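Local structure of putative nucleotide sugar epimerase/ dehydratase (Bordetella bronchiseptica, 2Q1S) at residues Leu106-Gly111 with Glu124-Thr129; Val147-Gly152 with Met183-Gly188; Arg205-Asn210 with Gly280-Ile285. The protein binds NAD(H) in a Rossmann fold and probably acts on nucleotide sugars, as an epimerase or dehydratase of lipopolysaccharide O-antigen biosynthesis. All coordinates share one frame; numbering follows the deposited sequence.

Contact 1 (Leu106-Gly111 with Glu124-Thr129). With NAI (1,4-dihydronicotinamide adenine dinucleotide), chain B.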
loop_
_atom_site.group_PDB
_atom_site.type_symbol
_atom_site.label_atom_id
_atom_site.label_comp_id
_atom_site.label_asym_id
_atom_site.label_seq_id
_atom_site.Cartn_x
_atom_site.Cartn_y
_atom_site.Cartn_z
ATOM N N LEU A 106 1.665 15.078 -7.807
ATOM C CA LEU A 106 3.112 14.838 -7.984
ATOM C C LEU A 106 3.894 14.691 -6.702
ATOM O O LEU A 106 5.112 14.555 -6.733
ATOM C CB LEU A 106 3.762 15.934 -8.871
ATOM C CG LEU A 106 2.961 16.291 -10.121
ATOM C CD1 LEU A 106 3.728 17.448 -10.810
ATOM C CD2 LEU A 106 2.767 15.136 -11.035
ATOM N N ALA A 107 3.263 14.832 -5.535
ATOM C CA ALA A 107 4.004 14.776 -4.295
ATOM C C ALA A 107 4.625 13.359 -4.124
ATOM O O ALA A 107 4.127 12.328 -4.606
ATOM C CB ALA A 107 3.145 15.143 -3.137
ATOM N N THR A 108 5.790 13.397 -3.473
ATOM C CA THR A 108 6.481 12.156 -3.101
ATOM C C THR A 108 7.417 12.507 -1.948
ATOM O O THR A 108 7.564 13.652 -1.527
ATOM C CB THR A 108 7.232 11.520 -4.269
ATOM O OG1 THR A 108 7.538 10.147 -3.947
ATOM C CG2 THR A 108 8.533 12.259 -4.618
ATOM N N TYR A 109 7.986 11.424 -1.409
ATOM C CA TYR A 109 9.045 11.522 -0.426
ATOM C C TYR A 109 10.392 11.208 -1.113
ATOM O O TYR A 109 10.672 10.098 -1.520
ATOM C CB TYR A 109 8.778 10.588 0.755
ATOM C CG TYR A 109 9.753 10.828 1.880
ATOM C CD1 TYR A 109 9.737 12.029 2.606
ATOM C CD2 TYR A 109 10.698 9.851 2.255
ATOM C CE1 TYR A 109 10.619 12.259 3.661
ATOM C CE2 TYR A 109 11.601 10.059 3.306
ATOM C CZ TYR A 109 11.558 11.266 4.048
ATOM O OH TYR A 109 12.417 11.495 5.081
ATOM N N HIS A 110 11.165 12.270 -1.353
ATOM C CA HIS A 110 12.287 12.141 -2.295
ATOM C C HIS A 110 13.513 11.593 -1.554
ATOM O O HIS A 110 14.021 12.256 -0.668
ATOM C CB HIS A 110 12.627 13.515 -2.896
ATOM C CG HIS A 110 13.548 13.450 -4.059
ATOM N ND1 HIS A 110 14.866 13.055 -3.951
ATOM C CD2 HIS A 110 13.345 13.749 -5.360
ATOM C CE1 HIS A 110 15.414 13.053 -5.153
ATOM N NE2 HIS A 110 14.521 13.501 -6.019
ATOM N N GLY A 111 14.002 10.397 -1.900
ATOM C CA GLY A 111 13.520 9.435 -2.884
ATOM C C GLY A 111 13.796 8.044 -2.309
ATOM O O GLY A 111 13.571 7.828 -1.121
ATOM N N GLU A 124 4.033 8.858 5.262
ATOM C CA GLU A 124 3.224 10.087 5.456
ATOM C C GLU A 124 3.198 10.929 4.194
ATOM O O GLU A 124 2.144 11.481 3.827
ATOM C CB GLU A 124 3.818 10.898 6.597
ATOM C CG GLU A 124 3.151 12.255 6.753
ATOM C CD GLU A 124 1.704 12.204 7.246
ATOM O OE1 GLU A 124 1.240 11.213 7.867
ATOM O OE2 GLU A 124 1.029 13.245 7.075
ATOM N N ASN A 125 4.331 11.000 3.496
ATOM C CA ASN A 125 4.473 11.900 2.336
ATOM C C ASN A 125 4.443 11.240 0.974
ATOM O O ASN A 125 4.658 11.909 -0.055
ATOM C CB ASN A 125 5.776 12.684 2.543
ATOM C CG ASN A 125 5.720 13.515 3.801
ATOM O OD1 ASN A 125 4.973 14.496 3.880
ATOM N ND2 ASN A 125 6.447 13.092 4.836
ATOM N N ASN A 126 4.098 9.946 0.936
ATOM C CA ASN A 126 4.170 9.169 -0.298
ATOM C C ASN A 126 2.995 8.178 -0.478
ATOM O O ASN A 126 2.641 7.848 -1.598
ATOM C CB ASN A 126 5.539 8.478 -0.390
ATOM C CG ASN A 126 6.065 8.339 -1.805
ATOM O OD1 ASN A 126 5.450 8.758 -2.796
ATOM N ND2 ASN A 126 7.263 7.778 -1.894
ATOM N N THR A 127 2.463 7.649 0.646
ATOM C CA THR A 127 1.335 6.732 0.549
ATOM C C THR A 127 0.073 7.450 1.014
ATOM O O THR A 127 -0.943 7.471 0.282
ATOM C CB THR A 127 1.553 5.454 1.398
ATOM O OG1 THR A 127 2.595 4.651 0.792
ATOM C CG2 THR A 127 0.294 4.558 1.451
ATOM N N LEU A 128 0.137 8.020 2.203
ATOM C CA LEU A 128 -1.072 8.612 2.781
ATOM C C LEU A 128 -1.525 9.841 2.001
ATOM O O LEU A 128 -2.714 10.147 1.964
ATOM C CB LEU A 128 -0.830 8.913 4.263
ATOM C CG LEU A 128 -1.998 9.466 5.047
ATOM C CD1 LEU A 128 -3.100 8.386 5.244
ATOM C CD2 LEU A 128 -1.506 10.002 6.373
ATOM N N THR A 129 -0.558 10.497 1.374
ATOM C CA THR A 129 -0.862 11.670 0.520
ATOM C C THR A 129 -1.924 11.278 -0.528
ATOM O O THR A 129 -2.962 11.951 -0.666
ATOM C CB THR A 129 0.425 12.064 -0.227
ATOM O OG1 THR A 129 1.068 10.859 -0.698
ATOM C CG2 THR A 129 1.345 12.843 0.660
HETATM P PA NAI B . 10.441 16.448 -5.995
HETATM O O1A NAI B . 10.883 15.925 -4.676
HETATM O O2A NAI B . 11.176 17.668 -6.600
HETATM O O5B NAI B . 8.924 16.735 -6.022
HETATM C C5B NAI B . 7.979 16.242 -5.066
HETATM C C4B NAI B . 7.275 17.390 -4.362
HETATM O O4B NAI B . 6.380 16.851 -3.396
HETATM C C3B NAI B . 8.285 18.293 -3.606
HETATM O O3B NAI B . 8.074 19.668 -3.971
HETATM C C2B NAI B . 7.894 18.091 -2.149
HETATM O O2B NAI B . 8.081 19.222 -1.244
HETATM C C1B NAI B . 6.407 17.751 -2.266
HETATM N N9A NAI B . 5.837 17.094 -1.103
HETATM C C8A NAI B . 6.425 16.139 -0.320
HETATM N N7A NAI B . 5.560 15.754 0.621
HETATM C C5A NAI B . 4.387 16.433 0.470
HETATM C C6A NAI B . 3.078 16.501 1.134
HETATM N N6A NAI B . 2.762 15.756 2.200
HETATM N N1A NAI B . 2.121 17.356 0.655
HETATM C C2A NAI B . 2.425 18.128 -0.424
HETATM N N3A NAI B . 3.582 18.138 -1.106
HETATM C C4A NAI B . 4.608 17.304 -0.712
HETATM O O3 NAI B . 10.638 15.202 -6.977
HETATM P PN NAI B . 10.214 15.041 -8.539
HETATM O O1N NAI B . 11.265 14.345 -9.247
HETATM O O2N NAI B . 9.661 16.378 -8.963
HETATM O O5D NAI B . 8.909 14.061 -8.391
HETATM C C5D NAI B . 7.605 14.449 -8.856
HETATM C C4D NAI B . 6.778 13.169 -8.997
HETATM O O4D NAI B . 7.334 12.379 -10.020
HETATM C C3D NAI B . 6.851 12.275 -7.758
HETATM O O3D NAI B . 5.537 11.747 -7.536
HETATM C C2D NAI B . 7.837 11.210 -8.130
HETATM O O2D NAI B . 7.602 9.985 -7.387
HETATM C C1D NAI B . 7.558 11.019 -9.595
HETATM N N1N NAI B . 8.658 10.456 -10.333
HETATM C C2N NAI B . 9.793 11.170 -10.629
HETATM C C3N NAI B . 10.827 10.602 -11.368
HETATM C C7N NAI B . 12.102 11.374 -11.693
HETATM O O7N NAI B . 12.957 10.820 -12.363
HETATM N N7N NAI B . 12.187 12.650 -11.236
HETATM C C4N NAI B . 10.694 9.284 -11.882
HETATM C C5N NAI B . 9.486 8.587 -11.588
HETATM C C6N NAI B . 8.484 9.211 -10.848
HETATM O O HOH W 1 2.219 10.879 -3.042
#
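Thr-108 and Asn-126 meet where the loop that leaves a strand of the Rossmann fold, 102-105, passes the end of helix 119-126, and the dinucleotide lies along this junction. One direct hydrogen bond joins the segments. Thr-108 OG1 donates to Asn-126 OD1 at 2.8 Å, and it comes from above the carbonyl plane, with a C=O...donor angle of only 97°. The two side chains run side by side in the same direction, the hydroxyl having been turned to the helix by a first torsion that sets OG1 opposite the backbone N (chi1 -163°). The other end of the amide is fixed too, since Asn-126 ND2 is hydrogen-bonded to Asp-122 one turn back. A water adds a second polar link: it lies 2.9 Å from Ala-107 O and is hydrogen-bonded to Thr-129 OG1 at 2.6 Å.

Apolar contact is supplied by Tyr-109. Its CB packs on Asn-126 CB, and its CD1 rests 4.0 Å from Asn-125 CB, with the phenol ring and the Asn-125 amide inclined by 21°. The backbone carbonyl of Asn-125, buried against Thr-108, has no hydrogen-bonding partner in the model.

Contacts with the cofactor divide between the segments. Ala-107 CB lies 3.6 Å from C4A of the adenine, while Thr-108 CB and CG2 pack on the ribose of the nicotinamide half. Thr-129 CG2 comes within 3.6 Å of the exocyclic amino nitrogen N6A. Beyond the two segments, Tyr-181 touches both Thr-108 and Asn-126, bringing helix 180-199 against the same junction. The amide of Asn-125 reads the adenine: ND2 is held by Ala-121 O, and OD1 accepts a hydrogen bond from N6A at 3.0 Å.

Contact 2 (Val147-Gly152 with Met183-Gly188). With NAI (1,4-dihydronicotinamide adenine dinucleotide), chain B.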
loop_
_atom_site.group_PDB
_atom_site.type_symbol
_atom_site.label_atom_id
_atom_site.label_comp_id
_atom_site.label_asym_id
_atom_site.label_seq_id
_atom_site.Cartn_x
_atom_site.Cartn_y
_atom_site.Cartn_z
ATOM N N VAL A 147 -4.323 13.271 -12.535
ATOM C CA VAL A 147 -3.151 12.609 -13.058
ATOM C C VAL A 147 -2.167 12.380 -11.906
ATOM O O VAL A 147 -1.752 13.315 -11.229
ATOM C CB VAL A 147 -2.492 13.468 -14.183
ATOM C CG1 VAL A 147 -1.279 12.707 -14.765
ATOM C CG2 VAL A 147 -3.524 13.711 -15.334
ATOM N N TYR A 148 -1.783 11.109 -11.765
ATOM C CA TYR A 148 -0.861 10.650 -10.719
ATOM C C TYR A 148 0.481 10.234 -11.352
ATOM O O TYR A 148 0.481 9.405 -12.279
ATOM C CB TYR A 148 -1.517 9.455 -10.004
ATOM C CG TYR A 148 -0.550 8.679 -9.083
ATOM C CD1 TYR A 148 0.027 9.302 -7.968
ATOM C CD2 TYR A 148 -0.244 7.367 -9.324
ATOM C CE1 TYR A 148 0.878 8.637 -7.132
ATOM C CE2 TYR A 148 0.641 6.674 -8.516
ATOM C CZ TYR A 148 1.190 7.287 -7.388
ATOM O OH TYR A 148 2.047 6.625 -6.568
ATOM N N SER A 149 1.582 10.847 -10.892
ATOM C CA SER A 149 2.898 10.434 -11.335
ATOM C C SER A 149 3.336 9.159 -10.652
ATOM O O SER A 149 3.635 9.149 -9.472
ATOM C CB SER A 149 3.908 11.546 -11.133
ATOM O OG SER A 149 3.818 12.099 -9.835
ATOM N N ALA A 150 3.357 8.071 -11.429
ATOM C CA ALA A 150 3.758 6.764 -10.978
ATOM C C ALA A 150 5.222 6.484 -11.392
ATOM O O ALA A 150 5.815 7.206 -12.217
ATOM C CB ALA A 150 2.787 5.757 -11.589
ATOM N N ALA A 151 5.807 5.422 -10.890
ATOM C CA ALA A 151 7.171 5.101 -11.274
ATOM C C ALA A 151 7.239 4.102 -12.435
ATOM O O ALA A 151 6.435 3.177 -12.520
ATOM C CB ALA A 151 7.948 4.587 -10.069
ATOM N N GLY A 152 8.211 4.298 -13.322
ATOM C CA GLY A 152 8.411 3.450 -14.496
ATOM C C GLY A 152 9.331 2.307 -14.152
ATOM O O GLY A 152 8.940 1.402 -13.413
ATOM N N MET A 183 7.391 1.014 -3.077
ATOM C CA MET A 183 6.093 0.469 -2.645
ATOM C C MET A 183 5.040 1.567 -2.629
ATOM O O MET A 183 3.940 1.384 -3.098
ATOM C CB MET A 183 6.232 -0.190 -1.270
ATOM C CG MET A 183 7.113 -1.445 -1.373
ATOM S SD MET A 183 7.087 -2.425 0.178
ATOM C CE MET A 183 7.897 -1.295 1.325
ATOM N N SER A 184 5.378 2.712 -2.056
ATOM C CA SER A 184 4.408 3.833 -2.051
ATOM C C SER A 184 3.954 4.215 -3.453
ATOM O O SER A 184 2.760 4.497 -3.679
ATOM C CB SER A 184 5.059 5.046 -1.430
ATOM O OG SER A 184 5.123 4.909 -0.017
ATOM N N LYS A 185 4.882 4.221 -4.421
ATOM C CA LYS A 185 4.482 4.591 -5.784
ATOM C C LYS A 185 3.480 3.581 -6.343
ATOM O O LYS A 185 2.474 3.940 -6.936
ATOM C CB LYS A 185 5.709 4.712 -6.737
ATOM C CG LYS A 185 6.693 5.818 -6.362
ATOM C CD LYS A 185 6.043 7.134 -6.030
ATOM C CE LYS A 185 5.261 7.724 -7.191
ATOM N NZ LYS A 185 4.700 9.106 -6.857
ATOM N N ILE A 186 3.706 2.308 -6.080
ATOM C CA ILE A 186 2.802 1.238 -6.547
ATOM C C ILE A 186 1.454 1.360 -5.802
ATOM O O ILE A 186 0.371 1.203 -6.396
ATOM C CB ILE A 186 3.450 -0.147 -6.303
ATOM C CG1 ILE A 186 4.589 -0.356 -7.300
ATOM C CG2 ILE A 186 2.397 -1.274 -6.226
ATOM C CD1 ILE A 186 5.435 -1.619 -6.976
ATOM N N PHE A 187 1.524 1.638 -4.501
ATOM C CA PHE A 187 0.296 1.720 -3.723
ATOM C C PHE A 187 -0.607 2.824 -4.290
ATOM O O PHE A 187 -1.836 2.682 -4.327
ATOM C CB PHE A 187 0.581 2.010 -2.245
ATOM C CG PHE A 187 1.323 0.883 -1.502
ATOM C CD1 PHE A 187 1.515 -0.379 -2.072
ATOM C CD2 PHE A 187 1.784 1.103 -0.201
ATOM C CE1 PHE A 187 2.176 -1.391 -1.359
ATOM C CE2 PHE A 187 2.466 0.063 0.498
ATOM C CZ PHE A 187 2.624 -1.139 -0.095
ATOM N N GLY A 188 0.009 3.924 -4.752
ATOM C CA GLY A 188 -0.775 5.011 -5.335
ATOM C C GLY A 188 -1.427 4.557 -6.659
ATOM O O GLY A 188 -2.510 5.056 -7.019
HETATM P PA NAI B . 10.441 16.448 -5.995
HETATM O O1A NAI B . 10.883 15.925 -4.676
HETATM O O2A NAI B . 11.176 17.668 -6.600
HETATM O O5B NAI B . 8.924 16.735 -6.022
HETATM C C5B NAI B . 7.979 16.242 -5.066
HETATM C C4B NAI B . 7.275 17.390 -4.362
HETATM O O4B NAI B . 6.380 16.851 -3.396
HETATM C C3B NAI B . 8.285 18.293 -3.606
HETATM O O3B NAI B . 8.074 19.668 -3.971
HETATM C C2B NAI B . 7.894 18.091 -2.149
HETATM O O2B NAI B . 8.081 19.222 -1.244
HETATM C C1B NAI B . 6.407 17.751 -2.266
HETATM N N9A NAI B . 5.837 17.094 -1.103
HETATM C C8A NAI B . 6.425 16.139 -0.320
HETATM N N7A NAI B . 5.560 15.754 0.621
HETATM C C5A NAI B . 4.387 16.433 0.470
HETATM C C6A NAI B . 3.078 16.501 1.134
HETATM N N6A NAI B . 2.762 15.756 2.200
HETATM N N1A NAI B . 2.121 17.356 0.655
HETATM C C2A NAI B . 2.425 18.128 -0.424
HETATM N N3A NAI B . 3.582 18.138 -1.106
HETATM C C4A NAI B . 4.608 17.304 -0.712
HETATM O O3 NAI B . 10.638 15.202 -6.977
HETATM P PN NAI B . 10.214 15.041 -8.539
HETATM O O1N NAI B . 11.265 14.345 -9.247
HETATM O O2N NAI B . 9.661 16.378 -8.963
HETATM O O5D NAI B . 8.909 14.061 -8.391
HETATM C C5D NAI B . 7.605 14.449 -8.856
HETATM C C4D NAI B . 6.778 13.169 -8.997
HETATM O O4D NAI B . 7.334 12.379 -10.020
HETATM C C3D NAI B . 6.851 12.275 -7.758
HETATM O O3D NAI B . 5.537 11.747 -7.536
HETATM C C2D NAI B . 7.837 11.210 -8.130
HETATM O O2D NAI B . 7.602 9.985 -7.387
HETATM C C1D NAI B . 7.558 11.019 -9.595
HETATM N N1N NAI B . 8.658 10.456 -10.333
HETATM C C2N NAI B . 9.793 11.170 -10.629
HETATM C C3N NAI B . 10.827 10.602 -11.368
HETATM C C7N NAI B . 12.102 11.374 -11.693
HETATM O O7N NAI B . 12.957 10.820 -12.363
HETATM N N7N NAI B . 12.187 12.650 -11.236
HETATM C C4N NAI B . 10.694 9.284 -11.882
HETATM C C5N NAI B . 9.486 8.587 -11.588
HETATM C C6N NAI B . 8.484 9.211 -10.848
HETATM O O HOH W 2 3.223 8.816 -4.410
#
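Tyr-148 and Lys-185 each send one hydrogen bond across between strand 145-151 of the Rossmann sheet and helix 180-199, the tyrosine to Lys-185 O and the lysine to Ser-149 O; the short axes pass 7.4 Å apart at 132°. At the start of the helical segment, Ser-184 faces another way, its hydroxyl bonded to Asp-122 and Thr-127.

Lys-185 follows and carries most of the contact. Its CB packs on Ala-151 CB at 4.0 Å, and the chain then folds back through bends at chi2 (-46°) and chi3 (-62°), which carry NZ to the carbonyl of Ser-149. Lys-185 NZ donates to Ser-149 O at 2.8 Å, nearly in line with the carbonyl bond. On the nicotinamide ribose, Lys-185 NZ donates to O3D at 2.9 Å. It also donates to the neighbouring hydroxyl, O2D, and to a water that bonds Tyr-148 OH. Four acceptors thus surround three protons, and at least one proton is probably shared. Tyr-148 OH gives its proton to Lys-185 O at 2.7 Å, in the carbonyl plane and on a lone pair.

Ile-186 and Phe-187 turn from the strand to the dimer interface, where Phe-187 stacks on Phe-187 of the second subunit. Gly-188 returns to the tyrosine, its CA 3.5 Å from Tyr-148 OH, so that the phenol is seated directly against bare backbone.

Ser-149 OG completes the grip on O3D. Tyr-181 and Lys-185 stand in the Tyr-x-x-x-Lys spacing of short-chain dehydrogenases, and Tyr-181 OH also bonds the cofactor. The bonds from NZ fix the ammonium group at the nicotinamide end, those to the ribose hydroxyls as in related enzymes.

Contact 3 (Arg205-Asn210 with Gly280-Ile285). With NAI (1,4-dihydronicotinamide adenine dinucleotide), chain B.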
loop_
_atom_site.group_PDB
_atom_site.type_symbol
_atom_site.label_atom_id
_atom_site.label_comp_id
_atom_site.label_asym_id
_atom_site.label_seq_id
_atom_site.Cartn_x
_atom_site.Cartn_y
_atom_site.Cartn_z
ATOM N N ARG A 205 -2.765 7.219 -14.558
ATOM C CA ARG A 205 -1.451 6.994 -13.970
ATOM C C ARG A 205 -0.446 7.252 -15.083
ATOM O O ARG A 205 -0.555 6.672 -16.156
ATOM C CB ARG A 205 -1.362 5.540 -13.481
ATOM C CG ARG A 205 -2.332 5.299 -12.283
ATOM C CD ARG A 205 -2.607 3.774 -12.189
ATOM N NE ARG A 205 -3.552 3.268 -13.158
ATOM C CZ ARG A 205 -3.478 2.064 -13.728
ATOM N NH1 ARG A 205 -2.426 1.303 -13.458
ATOM N NH2 ARG A 205 -4.401 1.660 -14.576
ATOM N N ALA A 206 0.528 8.119 -14.790
ATOM C CA ALA A 206 1.589 8.445 -15.762
ATOM C C ALA A 206 2.886 7.880 -15.220
ATOM O O ALA A 206 3.361 8.350 -14.228
ATOM C CB ALA A 206 1.701 9.991 -15.930
ATOM N N ARG A 207 3.429 6.837 -15.863
ATOM C CA ARG A 207 4.659 6.183 -15.403
ATOM C C ARG A 207 5.855 6.790 -16.137
ATOM O O ARG A 207 5.892 6.820 -17.352
ATOM C CB ARG A 207 4.594 4.688 -15.754
ATOM C CG ARG A 207 3.614 3.915 -14.882
ATOM C CD ARG A 207 3.583 2.441 -15.307
ATOM N NE ARG A 207 2.600 1.722 -14.505
ATOM C CZ ARG A 207 1.971 0.597 -14.914
ATOM N NH1 ARG A 207 2.250 0.036 -16.088
ATOM N NH2 ARG A 207 1.062 0.017 -14.112
ATOM N N PHE A 208 6.811 7.273 -15.368
ATOM C CA PHE A 208 8.012 7.759 -16.030
ATOM C C PHE A 208 9.243 7.454 -15.190
ATOM O O PHE A 208 9.140 6.909 -14.101
ATOM C CB PHE A 208 7.858 9.228 -16.477
ATOM C CG PHE A 208 7.360 10.166 -15.395
ATOM C CD1 PHE A 208 8.247 10.736 -14.538
ATOM C CD2 PHE A 208 6.013 10.535 -15.325
ATOM C CE1 PHE A 208 7.845 11.623 -13.545
ATOM C CE2 PHE A 208 5.573 11.444 -14.342
ATOM C CZ PHE A 208 6.523 12.007 -13.437
ATOM N N GLN A 209 10.423 7.700 -15.740
ATOM C CA GLN A 209 11.604 7.536 -14.900
ATOM C C GLN A 209 12.766 8.278 -15.513
ATOM O O GLN A 209 12.763 8.567 -16.692
ATOM C CB GLN A 209 11.938 6.050 -14.649
ATOM C CG GLN A 209 12.235 5.230 -15.883
ATOM N N ASN A 210 13.756 8.589 -14.686
ATOM C CA ASN A 210 14.969 9.231 -15.164
ATOM C C ASN A 210 14.731 10.571 -15.854
ATOM O O ASN A 210 15.335 10.887 -16.902
ATOM C CB ASN A 210 15.755 8.235 -16.009
ATOM C CG ASN A 210 16.223 7.061 -15.171
ATOM O OD1 ASN A 210 16.893 7.254 -14.145
ATOM N ND2 ASN A 210 15.894 5.881 -15.593
ATOM N N GLY A 280 -9.108 5.744 -15.428
ATOM C CA GLY A 280 -8.752 4.407 -14.982
ATOM C C GLY A 280 -7.499 3.870 -15.639
ATOM O O GLY A 280 -7.028 2.800 -15.264
ATOM N N GLY A 281 -6.955 4.611 -16.612
ATOM C CA GLY A 281 -5.873 4.093 -17.417
ATOM C C GLY A 281 -4.482 4.459 -16.955
ATOM O O GLY A 281 -4.298 5.191 -15.982
ATOM N N VAL A 282 -3.507 3.934 -17.714
ATOM C CA VAL A 282 -2.073 4.137 -17.400
ATOM C C VAL A 282 -1.281 4.310 -18.692
ATOM O O VAL A 282 -1.526 3.594 -19.674
ATOM C CB VAL A 282 -1.467 3.011 -16.501
ATOM C CG1 VAL A 282 -1.691 1.592 -17.088
ATOM C CG2 VAL A 282 -0.018 3.262 -16.210
ATOM N N TYR A 283 -0.324 5.243 -18.655
ATOM C CA TYR A 283 0.511 5.544 -19.822
ATOM C C TYR A 283 1.946 5.693 -19.393
ATOM O O TYR A 283 2.242 6.385 -18.448
ATOM C CB TYR A 283 0.093 6.855 -20.496
ATOM C CG TYR A 283 -1.318 6.854 -21.011
ATOM C CD1 TYR A 283 -2.384 7.204 -20.149
ATOM C CD2 TYR A 283 -1.613 6.478 -22.320
ATOM C CE1 TYR A 283 -3.707 7.167 -20.605
ATOM C CE2 TYR A 283 -2.931 6.472 -22.769
ATOM C CZ TYR A 283 -3.962 6.800 -21.913
ATOM O OH TYR A 283 -5.264 6.790 -22.391
ATOM N N ASN A 284 2.840 5.029 -20.108
ATOM C CA ASN A 284 4.274 5.336 -19.991
ATOM C C ASN A 284 4.575 6.672 -20.677
ATOM O O ASN A 284 4.183 6.878 -21.840
ATOM C CB ASN A 284 5.144 4.266 -20.659
ATOM C CG ASN A 284 4.994 2.894 -20.029
ATOM O OD1 ASN A 284 4.716 2.766 -18.860
ATOM N ND2 ASN A 284 5.206 1.858 -20.828
ATOM N N ILE A 285 5.255 7.565 -19.954
ATOM C CA ILE A 285 5.772 8.826 -20.508
ATOM C C ILE A 285 7.318 8.642 -20.535
ATOM O O ILE A 285 7.997 8.677 -19.503
ATOM C CB ILE A 285 5.326 10.043 -19.604
ATOM C CG1 ILE A 285 3.781 10.121 -19.567
ATOM C CG2 ILE A 285 5.937 11.369 -20.109
ATOM C CD1 ILE A 285 3.079 10.122 -20.916
HETATM P PA NAI B . 10.441 16.448 -5.995
HETATM O O1A NAI B . 10.883 15.925 -4.676
HETATM O O2A NAI B . 11.176 17.668 -6.600
HETATM O O5B NAI B . 8.924 16.735 -6.022
HETATM C C5B NAI B . 7.979 16.242 -5.066
HETATM C C4B NAI B . 7.275 17.390 -4.362
HETATM O O4B NAI B . 6.380 16.851 -3.396
HETATM C C3B NAI B . 8.285 18.293 -3.606
HETATM O O3B NAI B . 8.074 19.668 -3.971
HETATM C C2B NAI B . 7.894 18.091 -2.149
HETATM O O2B NAI B . 8.081 19.222 -1.244
HETATM C C1B NAI B . 6.407 17.751 -2.266
HETATM N N9A NAI B . 5.837 17.094 -1.103
HETATM C C8A NAI B . 6.425 16.139 -0.320
HETATM N N7A NAI B . 5.560 15.754 0.621
HETATM C C5A NAI B . 4.387 16.433 0.470
HETATM C C6A NAI B . 3.078 16.501 1.134
HETATM N N6A NAI B . 2.762 15.756 2.200
HETATM N N1A NAI B . 2.121 17.356 0.655
HETATM C C2A NAI B . 2.425 18.128 -0.424
HETATM N N3A NAI B . 3.582 18.138 -1.106
HETATM C C4A NAI B . 4.608 17.304 -0.712
HETATM O O3 NAI B . 10.638 15.202 -6.977
HETATM P PN NAI B . 10.214 15.041 -8.539
HETATM O O1N NAI B . 11.265 14.345 -9.247
HETATM O O2N NAI B . 9.661 16.378 -8.963
HETATM O O5D NAI B . 8.909 14.061 -8.391
HETATM C C5D NAI B . 7.605 14.449 -8.856
HETATM C C4D NAI B . 6.778 13.169 -8.997
HETATM O O4D NAI B . 7.334 12.379 -10.020
HETATM C C3D NAI B . 6.851 12.275 -7.758
HETATM O O3D NAI B . 5.537 11.747 -7.536
HETATM C C2D NAI B . 7.837 11.210 -8.130
HETATM O O2D NAI B . 7.602 9.985 -7.387
HETATM C C1D NAI B . 7.558 11.019 -9.595
HETATM N N1N NAI B . 8.658 10.456 -10.333
HETATM C C2N NAI B . 9.793 11.170 -10.629
HETATM C C3N NAI B . 10.827 10.602 -11.368
HETATM C C7N NAI B . 12.102 11.374 -11.693
HETATM O O7N NAI B . 12.957 10.820 -12.363
HETATM N N7N NAI B . 12.187 12.650 -11.236
HETATM C C4N NAI B . 10.694 9.284 -11.882
HETATM C C5N NAI B . 9.486 8.587 -11.588
HETATM C C6N NAI B . 8.484 9.211 -10.848
HETATM O O HOH W 3 -5.734 5.206 -13.404
HETATM O O HOH W 4 4.630 0.235 -17.712
HETATM O O HOH W 5 10.117 7.633 -18.497
#
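Arg-205 and Val-282 are paired in adjacent parallel strands, 203-212 and 281-284, near one end of the Rossmann sheet. The tight part is the strand pairing itself. Arg-205 and Arg-207 each use both N and O: Arg-205 N bonds Gly-281 O, Tyr-283 N bonds Arg-205 O, Arg-207 N bonds Tyr-283 O and Ile-285 N bonds Arg-207 O. All four are 2.8 to 2.9 Å long, with N-H...O angles of 160° to 172°. On the face that carries Ala-206, the seal is apolar: Ala-206 CB meets Ile-285 CG1, and helix 263-276 covers the alanine.

The other face carries both arginines, with Val-282 between them. Val-282 CB sits over the centre of the Arg-205 guanidinium, 3.5 Å above its plane, while CG2 of the same valine lies over the rim of the Arg-207 group. The bend of Arg-205 at chi3 (-78°) turns its guanidinium back along the neighbouring strand, where Arg-205 NH2 donates to Gly-280 O at 2.9 Å, within the guanidinium plane. Arg-207 instead runs extended from CG to NE.

Water fills in at the margins of the pairing. One molecule links Arg-205 NE to Gly-281 O and another joins Arg-207 NH1 to Asn-284 OD1. The loose part is the Gln-209 end, where direct pairing has stopped and a third water spans Gln-209 N and Ile-285 O. Just before this, Phe-208 packs CB against Ile-285 and carries its ring to the nicotinamide, Phe-208 CE1 lying 3.5 Å from N1N.

Glu-189 and Asp-170 form salt bridges with both arginines. Two positive groups can therefore lie close on one face, their charges probably balanced by the shared carboxylates while the valine supplies apolar cover.

In the fold
Contacts 1, 2 and 3 are all buried and all touch the same cofactor, but contact 1 joins a loop to helix ends, contact 2 a strand to a helix, and contact 3 a strand to a strand. Contacts 2 and 3 share the sheet, since strands 145-151 and 203-212 are neighbours, and their centres lie about 9 Å apart; contacts 1 and 3, with centres about 17 Å apart, do not touch. Side-chain amides and hydroxyls dominate in contact 1 and an ammonium group in contact 2, whereas contact 3 rests on backbone bonds. A probable hydrogen bond between Thr-127 OG1 and Ser-184 OG links contact 1 to contact 2.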